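Local coordinates for glycine betaine/carnitine/choline ABC transporter (Staphylococcus aureus subsp. aureus Mu50, PDB 3O66), which probably binds a quaternary ammonium solute such as glycine betaine, carnitine or choline and delivers it to an ABC importer, at residues E20-L28 against N64-G72; F106-N114 against I241-T250. All coordinates share one frame; numbering follows the deposited sequence. Where two conformers were deposited one is given.

Contact 1 of 2, residues E20-L28 against N64-G72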
# COMPACT_ATOMS: atom_id res chain seq x y z
N GLU A 20 7.34 0.30 -4.28
CA GLU A 20 6.19 1.12 -4.04
C GLU A 20 6.52 2.39 -3.25
O GLU A 20 6.18 3.52 -3.65
CB GLU A 20 5.15 0.31 -3.28
CG GLU A 20 3.87 1.08 -3.06
CD GLU A 20 2.73 0.15 -2.68
OE1 GLU A 20 2.36 -0.70 -3.52
OE2 GLU A 20 2.23 0.28 -1.55
N SER A 21 7.16 2.20 -2.10
CA SER A 21 7.59 3.33 -1.28
C SER A 21 8.59 4.22 -2.03
O SER A 21 8.51 5.47 -1.95
CB SER A 21 8.19 2.84 0.03
OG SER A 21 8.75 3.92 0.74
N GLN A 22 9.50 3.61 -2.78
CA GLN A 22 10.50 4.39 -3.49
C GLN A 22 9.88 5.23 -4.62
O GLN A 22 10.23 6.40 -4.79
CB GLN A 22 11.66 3.54 -3.97
CG GLN A 22 12.38 2.87 -2.77
CD GLN A 22 13.39 1.85 -3.19
OE1 GLN A 22 13.22 1.17 -4.22
NE2 GLN A 22 14.45 1.71 -2.40
N ILE A 23 8.96 4.63 -5.37
CA ILE A 23 8.20 5.35 -6.41
C ILE A 23 7.50 6.60 -5.84
O ILE A 23 7.73 7.74 -6.32
CB ILE A 23 7.22 4.42 -7.18
CG1 ILE A 23 8.00 3.37 -7.99
CG2 ILE A 23 6.22 5.25 -8.16
CD1 ILE A 23 7.14 2.14 -8.41
N ILE A 24 6.66 6.40 -4.83
CA ILE A 24 5.91 7.52 -4.24
C ILE A 24 6.81 8.52 -3.50
O ILE A 24 6.55 9.72 -3.53
CB ILE A 24 4.83 7.00 -3.31
CG1 ILE A 24 3.94 6.00 -4.04
CG2 ILE A 24 4.00 8.16 -2.75
CD1 ILE A 24 3.08 5.18 -3.10
N SER A 25 7.86 8.05 -2.84
CA SER A 25 8.84 8.99 -2.23
C SER A 25 9.56 9.86 -3.26
O SER A 25 9.75 11.07 -3.05
CB SER A 25 9.85 8.25 -1.35
OG SER A 25 9.14 7.54 -0.35
N HIS A 26 9.92 9.26 -4.39
CA HIS A 26 10.57 10.05 -5.43
C HIS A 26 9.57 10.96 -6.09
O HIS A 26 9.96 12.03 -6.56
CB HIS A 26 11.22 9.15 -6.50
CG HIS A 26 12.57 8.68 -6.11
ND1 HIS A 26 13.66 9.53 -6.01
CD2 HIS A 26 13.02 7.46 -5.74
CE1 HIS A 26 14.71 8.84 -5.62
NE2 HIS A 26 14.35 7.58 -5.45
N MSE A 27 8.30 10.55 -6.11
CA MSE A 27 7.26 11.36 -6.73
C MSE A 27 7.06 12.63 -5.90
O MSE A 27 7.01 13.73 -6.47
CB MSE A 27 5.98 10.54 -6.88
CG MSE A 27 4.92 11.14 -7.74
SE MSE A 27 3.34 9.96 -7.66
CE MSE A 27 3.96 8.37 -8.63
N LEU A 28 7.03 12.48 -4.57
CA LEU A 28 6.94 13.65 -3.68
C LEU A 28 8.17 14.53 -3.84
O LEU A 28 8.05 15.75 -3.89
CB LEU A 28 6.79 13.24 -2.21
CG LEU A 28 5.42 12.66 -1.83
CD1 LEU A 28 5.50 12.08 -0.41
CD2 LEU A 28 4.32 13.71 -1.92
N ASN A 64 11.11 14.41 7.92
CA ASN A 64 9.86 15.10 8.20
C ASN A 64 8.70 14.77 7.30
O ASN A 64 7.62 15.34 7.48
CB ASN A 64 10.07 16.62 8.30
CG ASN A 64 10.95 17.17 7.18
OD1 ASN A 64 11.19 16.51 6.16
ND2 ASN A 64 11.46 18.39 7.38
N ILE A 65 8.92 13.86 6.33
CA ILE A 65 7.85 13.33 5.47
C ILE A 65 8.07 11.81 5.37
O ILE A 65 9.20 11.38 5.33
CB ILE A 65 7.88 13.92 4.03
CG1 ILE A 65 7.55 15.42 4.05
CG2 ILE A 65 6.95 13.15 3.08
CD1 ILE A 65 7.72 16.11 2.66
N SER A 66 6.99 11.02 5.45
CA SER A 66 7.02 9.62 5.00
C SER A 66 6.31 9.55 3.65
O SER A 66 5.16 10.00 3.54
CB SER A 66 6.30 8.72 6.01
OG SER A 66 7.05 8.61 7.23
N GLY A 67 6.96 8.97 2.64
CA GLY A 67 6.36 8.93 1.29
C GLY A 67 5.04 8.16 1.33
O GLY A 67 4.02 8.61 0.78
N VAL A 68 5.05 7.01 2.00
CA VAL A 68 3.86 6.16 2.06
C VAL A 68 3.78 5.47 3.42
O VAL A 68 4.77 4.93 3.92
CB VAL A 68 3.76 5.15 0.85
CG1 VAL A 68 4.85 4.13 0.91
CG2 VAL A 68 2.38 4.47 0.81
N ARG A 69 2.59 5.58 4.01
CA ARG A 69 2.24 4.93 5.24
C ARG A 69 0.90 4.30 5.01
O ARG A 69 0.12 4.79 4.20
CB ARG A 69 2.20 6.00 6.37
CG ARG A 69 3.61 6.66 6.61
CD ARG A 69 4.60 5.74 7.38
NE ARG A 69 4.21 5.62 8.80
CZ ARG A 69 4.51 6.50 9.76
NH1 ARG A 69 5.27 7.56 9.51
NH2 ARG A 69 4.07 6.31 11.01
N TYR A 70 0.61 3.22 5.72
CA TYR A 70 -0.65 2.53 5.51
C TYR A 70 -1.48 2.62 6.77
O TYR A 70 -0.97 2.29 7.83
CB TYR A 70 -0.38 1.08 5.14
CG TYR A 70 0.60 1.02 4.01
CD1 TYR A 70 0.16 1.05 2.69
CD2 TYR A 70 1.98 0.94 4.25
CE1 TYR A 70 1.04 1.01 1.64
CE2 TYR A 70 2.91 0.90 3.20
CZ TYR A 70 2.42 0.94 1.89
OH TYR A 70 3.28 0.90 0.82
N ASN A 71 -2.75 3.07 6.65
CA ASN A 71 -3.48 3.43 7.89
C ASN A 71 -3.68 2.29 8.90
O ASN A 71 -3.47 2.49 10.09
CB ASN A 71 -4.75 4.27 7.65
CG ASN A 71 -5.83 3.55 6.83
OD1 ASN A 71 -5.68 2.39 6.37
ND2 ASN A 71 -6.94 4.26 6.63
N GLY A 72 -4.04 1.09 8.43
CA GLY A 72 -4.21 -0.04 9.34
C GLY A 72 -2.91 -0.40 10.07
O GLY A 72 -2.94 -0.87 11.21
O HOH W 1 7.74 5.80 2.39
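S25 and L28 of helix 19-35 close on G67, where the broken strand 65-70 turns a corner; G67 and V68 bury the most surface here. At G67 the backbone itself meets the helix: its CA lies 3.5 Å from S25 OG and 3.7 Å from L28 CD1. With no side chain in the way, both can come up to the CA, which suits glycine to this corner. S25 keeps its hydroxyl turned back onto its own helix, giving its proton to S21 O at 2.7 Å. That carbonyl is thus gripped twice, by S25 N and S25 OG from opposite faces of its plane.

V68 divides its branches between two helix residues. CG1, placed between the backbone N and the carbonyl carbon (chi1 66°), packs 3.6 Å from S21 CA, while CB and CG2 meet the CD1 methyl of I24 in one of its two conformers. A small residue such as S21 lets the valine come close, and its OG shares a water with V68 N and also bonds to L16 N. L28 extends the apolar seam, its CD1 reaching I65 CG2 at 3.9 Å.

At the far end Y70 OH donates to E20 OE2 at 2.7 Å. The carboxylate is met on its anti side, 26° out of its plane, which is turned 52° from the ring's. N114 ND2 also bonds OE2, and T198 and N257 hold OE1, so this buried acid is well supplied with partners.

Helix 19-35 lying across a strand of the parallel part of the sheet is the alpha/beta packing of one lobe of the substrate-binding-protein (PBP-clan) fold.

Contact 2 of 2, residues F106-N114 against I241-T250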
# COMPACT_ATOMS: atom_id res chain seq x y z
N PHE A 106 -1.58 12.96 8.73
CA PHE A 106 -1.69 11.73 7.93
C PHE A 106 -2.67 12.11 6.82
O PHE A 106 -3.85 12.29 7.09
CB PHE A 106 -2.20 10.57 8.83
CG PHE A 106 -2.02 9.19 8.24
CD1 PHE A 106 -1.11 8.29 8.81
CD2 PHE A 106 -2.80 8.77 7.15
CE1 PHE A 106 -0.94 7.00 8.29
CE2 PHE A 106 -2.66 7.47 6.64
CZ PHE A 106 -1.72 6.59 7.21
N PHE A 107 -2.17 12.25 5.57
CA PHE A 107 -2.99 12.80 4.47
C PHE A 107 -4.11 11.86 4.07
O PHE A 107 -4.10 10.66 4.40
CB PHE A 107 -2.13 13.16 3.25
CG PHE A 107 -1.33 14.42 3.45
CD1 PHE A 107 -1.77 15.63 2.90
CD2 PHE A 107 -0.16 14.41 4.22
CE1 PHE A 107 -1.05 16.81 3.09
CE2 PHE A 107 0.58 15.58 4.43
CZ PHE A 107 0.14 16.77 3.86
N ASP A 108 -5.12 12.43 3.41
CA ASP A 108 -6.10 11.61 2.69
C ASP A 108 -5.34 10.68 1.73
O ASP A 108 -4.26 11.00 1.29
CB ASP A 108 -7.08 12.47 1.91
CG ASP A 108 -8.12 13.17 2.81
OD1 ASP A 108 -8.22 12.86 4.02
OD2 ASP A 108 -8.84 14.03 2.29
N SER A 109 -5.92 9.52 1.43
CA SER A 109 -5.22 8.51 0.67
C SER A 109 -4.86 8.89 -0.74
O SER A 109 -5.59 9.64 -1.43
CB SER A 109 -6.02 7.19 0.66
OG SER A 109 -5.37 6.19 -0.13
N TYR A 110 -3.71 8.40 -1.17
CA TYR A 110 -3.33 8.42 -2.59
C TYR A 110 -4.42 7.84 -3.52
O TYR A 110 -4.49 8.20 -4.70
CB TYR A 110 -2.05 7.64 -2.79
CG TYR A 110 -0.84 8.32 -2.23
CD1 TYR A 110 -0.47 9.60 -2.66
CD2 TYR A 110 -0.04 7.68 -1.27
CE1 TYR A 110 0.65 10.22 -2.16
CE2 TYR A 110 1.09 8.28 -0.74
CZ TYR A 110 1.42 9.55 -1.18
OH TYR A 110 2.53 10.15 -0.68
N GLY A 111 -5.20 6.89 -2.99
CA GLY A 111 -6.31 6.29 -3.75
C GLY A 111 -6.17 4.78 -3.87
O GLY A 111 -7.05 4.11 -4.43
N PHE A 112 -5.10 4.23 -3.31
CA PHE A 112 -4.93 2.78 -3.27
C PHE A 112 -4.80 2.25 -1.83
O PHE A 112 -4.51 3.00 -0.90
CB PHE A 112 -3.71 2.33 -4.12
CG PHE A 112 -2.35 2.77 -3.58
CD1 PHE A 112 -1.61 1.92 -2.75
CD2 PHE A 112 -1.80 4.00 -3.93
CE1 PHE A 112 -0.36 2.29 -2.27
CE2 PHE A 112 -0.55 4.41 -3.45
CZ PHE A 112 0.19 3.54 -2.63
N ALA A 113 -5.05 0.94 -1.68
CA ALA A 113 -4.76 0.17 -0.47
C ALA A 113 -3.80 -0.99 -0.79
O ALA A 113 -3.94 -1.64 -1.85
CB ALA A 113 -6.04 -0.34 0.15
N ASN A 114 -2.83 -1.20 0.09
CA ASN A 114 -1.86 -2.29 0.00
C ASN A 114 -2.13 -3.24 1.15
O ASN A 114 -1.68 -3.02 2.29
CB ASN A 114 -0.43 -1.73 0.05
CG ASN A 114 0.61 -2.79 -0.28
OD1 ASN A 114 0.31 -3.99 -0.34
ND2 ASN A 114 1.84 -2.35 -0.49
N ILE A 241 1.60 18.27 -1.45
CA ILE A 241 1.32 16.87 -1.13
C ILE A 241 -0.12 16.50 -1.50
O ILE A 241 -0.35 15.46 -2.11
CB ILE A 241 1.66 16.56 0.34
CG1 ILE A 241 3.18 16.76 0.59
CG2 ILE A 241 1.17 15.13 0.73
CD1 ILE A 241 3.58 16.99 2.08
N ASN A 242 -1.08 17.37 -1.17
CA ASN A 242 -2.48 17.12 -1.52
C ASN A 242 -2.76 17.01 -3.02
O ASN A 242 -3.80 16.49 -3.40
CB ASN A 242 -3.41 18.16 -0.89
CG ASN A 242 -3.83 17.78 0.53
OD1 ASN A 242 -3.83 18.63 1.43
ND2 ASN A 242 -4.19 16.50 0.74
N LYS A 243 -1.84 17.45 -3.87
CA LYS A 243 -2.03 17.27 -5.30
C LYS A 243 -2.11 15.79 -5.65
O LYS A 243 -2.73 15.43 -6.64
CB LYS A 243 -0.86 17.86 -6.08
CG LYS A 243 -0.88 19.34 -6.36
CD LYS A 243 0.45 19.61 -7.12
CE LYS A 243 0.31 20.71 -8.10
NZ LYS A 243 1.49 20.86 -8.97
N LEU A 244 -1.48 14.92 -4.84
CA LEU A 244 -1.46 13.49 -5.14
C LEU A 244 -2.65 12.73 -4.54
O LEU A 244 -2.81 11.56 -4.82
CB LEU A 244 -0.14 12.85 -4.68
CG LEU A 244 1.13 13.37 -5.45
CD1 LEU A 244 2.38 12.65 -4.97
CD2 LEU A 244 0.99 13.16 -6.93
N THR A 245 -3.46 13.39 -3.72
CA THR A 245 -4.60 12.74 -3.07
C THR A 245 -5.62 12.21 -4.11
O THR A 245 -6.11 12.99 -4.93
CB THR A 245 -5.28 13.72 -2.09
OG1 THR A 245 -4.37 14.02 -1.03
CG2 THR A 245 -6.59 13.14 -1.52
N GLY A 246 -5.93 10.91 -4.06
CA GLY A 246 -6.81 10.26 -5.04
C GLY A 246 -6.22 9.95 -6.41
O GLY A 246 -6.88 9.33 -7.25
N LYS A 247 -4.98 10.36 -6.68
CA LYS A 247 -4.40 10.22 -8.04
C LYS A 247 -3.78 8.86 -8.44
O LYS A 247 -3.33 8.67 -9.60
CB LYS A 247 -3.42 11.35 -8.34
CG LYS A 247 -3.90 12.76 -7.97
CD LYS A 247 -5.09 13.30 -8.82
CE LYS A 247 -5.82 14.45 -8.07
NZ LYS A 247 -4.98 15.72 -8.06
N ILE A 248 -3.73 7.93 -7.49
CA ILE A 248 -3.20 6.61 -7.77
C ILE A 248 -4.18 5.55 -7.31
O ILE A 248 -4.26 5.25 -6.10
CB ILE A 248 -1.80 6.39 -7.10
CG1 ILE A 248 -0.87 7.60 -7.37
CG2 ILE A 248 -1.17 5.10 -7.61
CD1 ILE A 248 0.50 7.47 -6.75
N SER A 249 -4.95 5.01 -8.25
CA SER A 249 -5.87 3.91 -7.90
C SER A 249 -5.05 2.67 -7.56
O SER A 249 -3.86 2.64 -7.83
CB SER A 249 -6.81 3.59 -9.05
OG SER A 249 -6.11 3.13 -10.19
N THR A 250 -5.68 1.65 -7.00
CA THR A 250 -4.97 0.38 -6.80
C THR A 250 -4.42 -0.22 -8.11
O THR A 250 -3.25 -0.66 -8.15
CB THR A 250 -5.84 -0.60 -6.02
OG1 THR A 250 -6.15 0.04 -4.77
CG2 THR A 250 -5.11 -1.92 -5.73
O HOH W 2 -5.41 15.20 2.89
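Two backbone bonds join the chain at S109-Y110 to the turn at G246-I248. G246 N gives its hydrogen to S109 O at 2.9 Å, and I248 N reaches Y110 O at 2.9 Å. Farther along, A113 N makes a weak bond of 3.4 Å to T250 OG1. At the other end one water bridges D108 N and N242 ND2; the same amide nitrogen donates to T245 OG1.

G246 takes the positive phi of the third position of a type II turn, while G111, also with positive phi and no side chain, lets the 246-249 backbone lie close. S109 OG accepts from G111 N, forming an ST turn, and the same hydroxyl bonds A222 O.

Around this core lie the rings. I241 CG2 sits over the centre of the F107 ring in a CH-pi contact, 3.5 Å from the centroid, while the N242 amide comes to the ring's edge. Y110 offers its CE1 edge to L244 CB at 3.7 Å, and F112 lies alongside I248, CD2 to CG2 3.9 Å.

Two overlapping turns at the end of helix 236-242 thus fasten the loop between strands 104-106 and 116-120, a segment crossing between the two sheets of this two-lobed binding-protein fold.

In the fold
Contacts 1 and 2 have centres about 10 Å apart and touch each other through Y110, F112 and N114. Y110, from the 106-114 loop, reaches across to G67, its OH 2.6 Å from G67 O in a probable hydrogen bond, so the corner of strand 65-70 is tied to the loop as well as packed on helix 19-35. A second probable bond joins N114 ND2 to E20 OE2 at 2.9 Å. I24 also packs on Y110 and F112. Contact 1 has an acetate about 4 Å from the E20 side chain and a triethylene glycol about 4 Å from that of Y70; both probably come from crystallisation, but they may mark a pocket.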